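Local coordinates for protein aromatic-L-amino-acid decarboxylase (Catharanthus roseus, PDB 6EEW) that catalyses the pyridoxal 5'-phosphate-dependent decarboxylation of L-tryptophan to tryptamine and of 5-hydroxy-L-tryptophan to serotonin, working as a homodimer, at residues T90-S94 and P95-A99; M403-E406 and W407-D411; T477-H480 and H481-V485. All coordinates share one frame; numbering follows the deposited sequence.

The three contacts follow one another along the chain. Contact 1 lies in the buried loop between helices 74-85 and 107-119, contact 2 is the C-terminal part of the long helix 375-409 and the residues just after it, and contact 3 the start of helix 479-496, the last helix of the modelled chain. Contact 3 is the middle piece. Its centre lies about 12 Å from that of contact 1 and about 13 Å from that of contact 2, and it touches both, whereas contacts 1 and 2 have centres about 22 Å apart and do not meet. The C-terminal helix thus joins the loop carrying Trp92 of the tryptophan pocket to helix 375-409.

Contact 1 (T90-S94 and P95-A99); sequences TNWMS and PNFYA
Phe97 folds back against Trp92, its CZ lying over one face of the indole and coming within 3.3 Å of Trp92 CE3. The planes of the Phe97 ring and the six-membered ring of Trp92 are 32° apart, an oblique pairing. With CG anti to its own backbone N (chi1 177°), the Phe97 ring points away from that nitrogen, and the turns of the chain bring it against Trp92. The same ring takes a CH-pi contact on one face from Trp92 CA, 4.0 Å from its centroid, while Thr90 CG2 comes to its edge, 4.0 Å from Phe97 CE2. Two successive type I beta turns, Asn91 to Ser94 and Ser94 to Phe97, make this fold-back possible in the loop between helices 74-85 and 107-119. Ser94 is the shared corner. Its OG stands anti to the backbone N (chi1 176°) and therefore beside the carbonyl carbon, where it accepts Asn96 N at 3.1 Å in an almost straight bond. The second turn is closed by Phe97 N to Ser94 O, 3.2 Å; Ser474 OG also bonds that oxygen. Trp92 belongs to the pocket that holds tryptophan in this structure, and its NE1 is hydrogen-bonded to Ser128 O of the second subunit. Thr90 OG1 likewise bonds Val127 O of the second subunit, and Pro95 O receives Thr477 OG1 from the approach to helix 479-496.

Contact 2 (M403-E406 and W407-D411); sequences MFEE and WVRSD
This is an i to i+4 side-chain contact along the C-terminal turns of helix 375-409, which packs against helix 479-496 and strand 414-416 away from the annotated sites. Backbone i to i+4 bonds such as Trp407 N to Met403 O, 3.0 Å, set the spacing of the side chains. Met403 and Trp407 run side by side in the same direction. Met403 CG comes to 3.3 Å from Trp407 CZ2, and the bend at chi3 (65°) turns CE back to the indole, near Trp407 CH2. Met403 SD makes an oblique Met-aromatic contact, 4.5 Å from the centroid of the six-membered ring, and Met403 O lies over one indole face. Trp486 of helix 479-496 also meets the Trp407 ring. On the buried side Phe404 CE2 presses on Val408 CG2 at 3.3 Å, and Phe427 meets the Phe404 ring edge-to-face. Glu406 O, near the helix end, accepts both Ser410 N and Ser410 OG, from opposite faces of its plane. Toward strand 414-416 the extended chains of Glu405 and Arg409 form a salt bridge, while Glu405 OE1 pairs with Arg420. Both Arg409 donors converge on Glu405 OE2 within the guanidinium plane, NH2 at 2.8 Å and NE at 3.0 Å.

Contact 3 (T477-H480 and H481-V485); sequences TEEH and HVRRV
His481 ND1 accepts the backbone N of Glu478 at 2.9 Å, in a nearly straight bond with the donor close to the imidazole plane. Glu478 is the N-cap of helix 479-496 and His481 its N3 residue, and a side chain at N3 that takes the N-cap N-H is one half of a capping-box arrangement. Since ND1 is the acceptor, the other nitrogen, NE2, probably carries the proton; it is hydrogen-bonded to Glu46. The ring reaches back because His481 CG stands beside its own backbone N, anti to the carbonyl carbon (chi1 -68°). His480 lies alongside and points the same way, its CE1 over one face of the His481 ring and 3.4 Å from His481 CE1. The two imidazoles are inclined by 39°, an oblique pair. His480 takes the crowded position between backbone N and carbonyl carbon (chi1 59°), which brings its NE2 to Glu478 OE1, a His-carboxylate hydrogen bond of 3.3 Å made on the anti side, tilted out of the carboxylate plane. The other oxygen, Glu478 OE2, forms a salt bridge with Lys20 of the second subunit, so this helix start is tied to the neighbouring chain. On another side Thr477 CG2 packs against His481 CB and Val482 CG2. Arg484, whose NH2 pairs with Glu46, sends its backbone N to His480 O at 2.9 Å, and its CG rests 3.1 Å from that same oxygen.

Contact 1 (T90-S94 and P95-A99)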
# COMPACT_ATOMS: atom_id res chain seq x y z
N THR A 90 -11.26 17.09 -6.61
CA THR A 90 -10.75 17.27 -7.96
C THR A 90 -11.14 16.03 -8.75
O THR A 90 -10.77 14.91 -8.37
CB THR A 90 -9.23 17.46 -7.98
OG1 THR A 90 -8.89 18.72 -7.41
CG2 THR A 90 -8.69 17.42 -9.41
N ASN A 91 -11.90 16.22 -9.82
CA ASN A 91 -12.53 15.10 -10.51
C ASN A 91 -11.55 14.47 -11.50
O ASN A 91 -11.53 14.75 -12.70
CB ASN A 91 -13.82 15.57 -11.17
CG ASN A 91 -14.94 15.77 -10.16
OD1 ASN A 91 -15.46 14.80 -9.61
ND2 ASN A 91 -15.32 17.03 -9.92
N TRP A 92 -10.71 13.58 -10.96
CA TRP A 92 -9.78 12.82 -11.78
C TRP A 92 -10.48 12.00 -12.85
O TRP A 92 -9.85 11.64 -13.85
CB TRP A 92 -8.92 11.90 -10.89
CG TRP A 92 -7.80 12.59 -10.16
CD1 TRP A 92 -7.91 13.40 -9.07
CD2 TRP A 92 -6.40 12.53 -10.47
NE1 TRP A 92 -6.67 13.84 -8.68
CE2 TRP A 92 -5.72 13.32 -9.52
CE3 TRP A 92 -5.65 11.87 -11.45
CZ2 TRP A 92 -4.34 13.48 -9.54
CZ3 TRP A 92 -4.28 12.02 -11.46
CH2 TRP A 92 -3.64 12.83 -10.52
N MET A 93 -11.75 11.65 -12.65
CA MET A 93 -12.50 10.83 -13.59
C MET A 93 -13.20 11.64 -14.67
O MET A 93 -13.90 11.05 -15.49
CB MET A 93 -13.53 9.97 -12.85
CG MET A 93 -12.93 8.87 -12.01
SD MET A 93 -11.83 7.83 -12.97
CE MET A 93 -10.24 8.54 -12.54
N SER A 94 -13.11 12.96 -14.64
CA SER A 94 -13.80 13.76 -15.64
C SER A 94 -13.13 13.57 -17.00
O SER A 94 -11.90 13.47 -17.08
CB SER A 94 -13.78 15.24 -15.26
OG SER A 94 -14.37 16.03 -16.28
N PRO A 95 -13.90 13.53 -18.09
CA PRO A 95 -13.28 13.54 -19.42
C PRO A 95 -12.48 14.81 -19.70
O PRO A 95 -11.75 14.85 -20.69
CB PRO A 95 -14.48 13.42 -20.37
CG PRO A 95 -15.61 13.97 -19.62
CD PRO A 95 -15.37 13.57 -18.18
N ASN A 96 -12.59 15.83 -18.86
CA ASN A 96 -11.87 17.08 -19.07
C ASN A 96 -10.72 17.25 -18.10
O ASN A 96 -10.19 18.36 -17.95
CB ASN A 96 -12.84 18.25 -19.00
CG ASN A 96 -13.88 18.21 -20.11
OD1 ASN A 96 -13.56 17.95 -21.27
ND2 ASN A 96 -15.14 18.44 -19.75
N PHE A 97 -10.31 16.18 -17.44
CA PHE A 97 -9.13 16.18 -16.58
C PHE A 97 -7.91 15.79 -17.40
O PHE A 97 -7.82 14.65 -17.86
CB PHE A 97 -9.32 15.22 -15.41
CG PHE A 97 -8.12 15.10 -14.51
CD1 PHE A 97 -7.07 14.26 -14.85
CD2 PHE A 97 -8.05 15.79 -13.33
CE1 PHE A 97 -5.96 14.14 -14.03
CE2 PHE A 97 -6.94 15.67 -12.52
CZ PHE A 97 -5.90 14.85 -12.87
N TYR A 98 -6.96 16.72 -17.54
CA TYR A 98 -5.74 16.48 -18.32
C TYR A 98 -4.48 16.77 -17.51
O TYR A 98 -3.42 17.01 -18.10
CB TYR A 98 -5.72 17.34 -19.60
CG TYR A 98 -6.97 17.23 -20.43
CD1 TYR A 98 -7.16 16.16 -21.30
CD2 TYR A 98 -7.95 18.20 -20.37
CE1 TYR A 98 -8.31 16.06 -22.05
CE2 TYR A 98 -9.10 18.10 -21.12
CZ TYR A 98 -9.27 17.03 -21.96
OH TYR A 98 -10.42 16.94 -22.72
N ALA A 99 -4.59 16.77 -16.19
CA ALA A 99 -3.48 17.12 -15.31
C ALA A 99 -2.58 15.91 -15.05
O ALA A 99 -2.94 14.76 -15.28
CB ALA A 99 -4.02 17.67 -14.00

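Contact 2 (M403-E406 and W407-D411)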
# COMPACT_ATOMS: atom_id res chain seq x y z
N MET A 403 -3.09 14.12 -32.63
CA MET A 403 -4.05 15.06 -33.21
C MET A 403 -3.97 16.42 -32.53
O MET A 403 -3.96 17.47 -33.20
CB MET A 403 -5.45 14.45 -33.10
CG MET A 403 -6.58 15.20 -33.76
SD MET A 403 -8.11 14.24 -33.59
CE MET A 403 -8.35 14.27 -31.82
N PHE A 404 -3.94 16.44 -31.19
CA PHE A 404 -3.86 17.72 -30.48
C PHE A 404 -2.56 18.45 -30.80
O PHE A 404 -2.55 19.68 -30.96
CB PHE A 404 -3.99 17.54 -28.97
CG PHE A 404 -3.85 18.83 -28.21
CD1 PHE A 404 -4.96 19.62 -27.98
CD2 PHE A 404 -2.60 19.27 -27.79
CE1 PHE A 404 -4.84 20.83 -27.32
CE2 PHE A 404 -2.47 20.48 -27.12
CZ PHE A 404 -3.59 21.25 -26.88
N GLU A 405 -1.45 17.72 -30.87
CA GLU A 405 -0.18 18.33 -31.24
C GLU A 405 -0.26 18.96 -32.62
O GLU A 405 0.20 20.09 -32.83
CB GLU A 405 0.94 17.29 -31.22
CG GLU A 405 2.25 17.81 -31.77
CD GLU A 405 3.25 16.70 -32.02
OE1 GLU A 405 2.86 15.51 -31.94
OE2 GLU A 405 4.42 17.02 -32.29
N GLU A 406 -0.88 18.25 -33.56
CA GLU A 406 -1.01 18.77 -34.92
C GLU A 406 -1.82 20.06 -34.92
O GLU A 406 -1.44 21.04 -35.58
CB GLU A 406 -1.68 17.71 -35.80
CG GLU A 406 -0.88 16.42 -35.87
CD GLU A 406 -1.62 15.32 -36.59
OE1 GLU A 406 -2.62 15.62 -37.28
OE2 GLU A 406 -1.21 14.15 -36.48
N TRP A 407 -2.92 20.09 -34.16
CA TRP A 407 -3.67 21.33 -34.01
C TRP A 407 -2.78 22.46 -33.49
O TRP A 407 -2.77 23.57 -34.05
CB TRP A 407 -4.85 21.13 -33.05
CG TRP A 407 -5.88 20.18 -33.55
CD1 TRP A 407 -6.14 19.85 -34.84
CD2 TRP A 407 -6.79 19.42 -32.75
NE1 TRP A 407 -7.16 18.93 -34.90
CE2 TRP A 407 -7.57 18.65 -33.63
CE3 TRP A 407 -7.02 19.32 -31.37
CZ2 TRP A 407 -8.58 17.79 -33.18
CZ3 TRP A 407 -8.01 18.46 -30.92
CH2 TRP A 407 -8.78 17.71 -31.83
N VAL A 408 -2.00 22.19 -32.44
CA VAL A 408 -1.16 23.24 -31.86
C VAL A 408 -0.16 23.76 -32.88
O VAL A 408 0.06 24.98 -32.99
CB VAL A 408 -0.45 22.73 -30.59
CG1 VAL A 408 0.60 23.73 -30.15
CG2 VAL A 408 -1.46 22.50 -29.47
N ARG A 409 0.47 22.86 -33.65
CA ARG A 409 1.45 23.31 -34.64
C ARG A 409 0.81 24.17 -35.72
O ARG A 409 1.50 24.98 -36.34
CB ARG A 409 2.17 22.12 -35.28
CG ARG A 409 3.05 21.34 -34.32
CD ARG A 409 3.83 20.27 -35.06
NE ARG A 409 4.62 19.42 -34.16
CZ ARG A 409 5.81 19.76 -33.68
NH1 ARG A 409 6.36 20.92 -34.02
NH2 ARG A 409 6.45 18.93 -32.86
N SER A 410 -0.49 24.01 -35.97
CA SER A 410 -1.15 24.84 -36.97
C SER A 410 -1.30 26.29 -36.51
O SER A 410 -1.65 27.14 -37.32
CB SER A 410 -2.53 24.28 -37.32
OG SER A 410 -2.42 22.97 -37.82
N ASP A 411 -1.04 26.57 -35.23
CA ASP A 411 -1.17 27.92 -34.69
C ASP A 411 0.22 28.47 -34.40
O ASP A 411 0.92 27.97 -33.51
CB ASP A 411 -2.04 27.94 -33.44
CG ASP A 411 -2.40 29.36 -33.01
OD1 ASP A 411 -1.54 30.25 -33.15
OD2 ASP A 411 -3.53 29.57 -32.53

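Contact 3 (T477-H480 and H481-V485)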
# COMPACT_ATOMS: atom_id res chain seq x y z
N THR A 477 -12.50 10.43 -21.66
CA THR A 477 -12.17 11.38 -22.71
C THR A 477 -12.35 10.77 -24.10
O THR A 477 -11.77 9.72 -24.41
CB THR A 477 -10.73 11.86 -22.53
OG1 THR A 477 -10.59 12.40 -21.21
CG2 THR A 477 -10.40 12.92 -23.55
N GLU A 478 -13.15 11.44 -24.93
CA GLU A 478 -13.33 11.11 -26.35
C GLU A 478 -12.86 12.26 -27.24
O GLU A 478 -12.53 13.36 -26.77
CB GLU A 478 -14.79 10.76 -26.66
CG GLU A 478 -15.25 9.46 -26.03
CD GLU A 478 -16.74 9.23 -26.20
OE1 GLU A 478 -17.51 10.20 -26.01
OE2 GLU A 478 -17.14 8.09 -26.52
N GLU A 479 -12.86 12.01 -28.54
CA GLU A 479 -12.24 12.94 -29.47
C GLU A 479 -12.82 14.35 -29.35
O GLU A 479 -12.09 15.35 -29.38
CB GLU A 479 -12.37 12.41 -30.90
CG GLU A 479 -11.75 13.30 -31.95
CD GLU A 479 -11.76 12.66 -33.31
OE1 GLU A 479 -11.77 11.41 -33.37
OE2 GLU A 479 -11.76 13.40 -34.32
N HIS A 480 -14.15 14.45 -29.24
CA HIS A 480 -14.74 15.78 -29.18
C HIS A 480 -14.33 16.53 -27.92
O HIS A 480 -14.30 17.77 -27.92
CB HIS A 480 -16.26 15.70 -29.27
CG HIS A 480 -16.88 14.88 -28.19
ND1 HIS A 480 -17.30 15.43 -26.99
CD2 HIS A 480 -17.18 13.56 -28.13
CE1 HIS A 480 -17.81 14.48 -26.23
NE2 HIS A 480 -17.75 13.34 -26.90
N HIS A 481 -13.99 15.82 -26.84
CA HIS A 481 -13.50 16.52 -25.66
C HIS A 481 -12.20 17.25 -25.97
O HIS A 481 -12.02 18.42 -25.58
CB HIS A 481 -13.29 15.54 -24.51
CG HIS A 481 -14.57 14.96 -23.98
ND1 HIS A 481 -14.89 13.63 -24.10
CD2 HIS A 481 -15.60 15.54 -23.33
CE1 HIS A 481 -16.07 13.41 -23.54
NE2 HIS A 481 -16.52 14.56 -23.07
N VAL A 482 -11.27 16.58 -26.64
CA VAL A 482 -10.01 17.23 -26.99
C VAL A 482 -10.27 18.38 -27.94
O VAL A 482 -9.67 19.46 -27.80
CB VAL A 482 -9.02 16.21 -27.59
CG1 VAL A 482 -7.70 16.88 -27.95
CG2 VAL A 482 -8.79 15.09 -26.62
N ARG A 483 -11.17 18.18 -28.91
CA ARG A 483 -11.52 19.27 -29.82
C ARG A 483 -12.01 20.49 -29.05
O ARG A 483 -11.61 21.62 -29.33
CB ARG A 483 -12.58 18.80 -30.82
CG ARG A 483 -12.09 17.75 -31.79
CD ARG A 483 -13.21 17.21 -32.66
NE ARG A 483 -12.72 16.19 -33.58
CZ ARG A 483 -11.96 16.46 -34.64
NH1 ARG A 483 -11.58 17.71 -34.89
NH2 ARG A 483 -11.57 15.48 -35.44
N ARG A 484 -12.89 20.27 -28.07
CA ARG A 484 -13.45 21.40 -27.33
C ARG A 484 -12.41 22.05 -26.42
O ARG A 484 -12.43 23.27 -26.23
CB ARG A 484 -14.67 20.97 -26.52
CG ARG A 484 -15.82 20.44 -27.35
CD ARG A 484 -17.08 20.41 -26.50
NE ARG A 484 -16.91 19.65 -25.27
CZ ARG A 484 -17.84 19.51 -24.33
NH1 ARG A 484 -19.02 20.08 -24.49
NH2 ARG A 484 -17.59 18.80 -23.24
N VAL A 485 -11.50 21.26 -25.85
CA VAL A 485 -10.42 21.86 -25.07
C VAL A 485 -9.58 22.77 -25.94
O VAL A 485 -9.22 23.88 -25.55
CB VAL A 485 -9.55 20.77 -24.41
CG1 VAL A 485 -8.28 21.41 -23.87
CG2 VAL A 485 -10.30 20.10 -23.28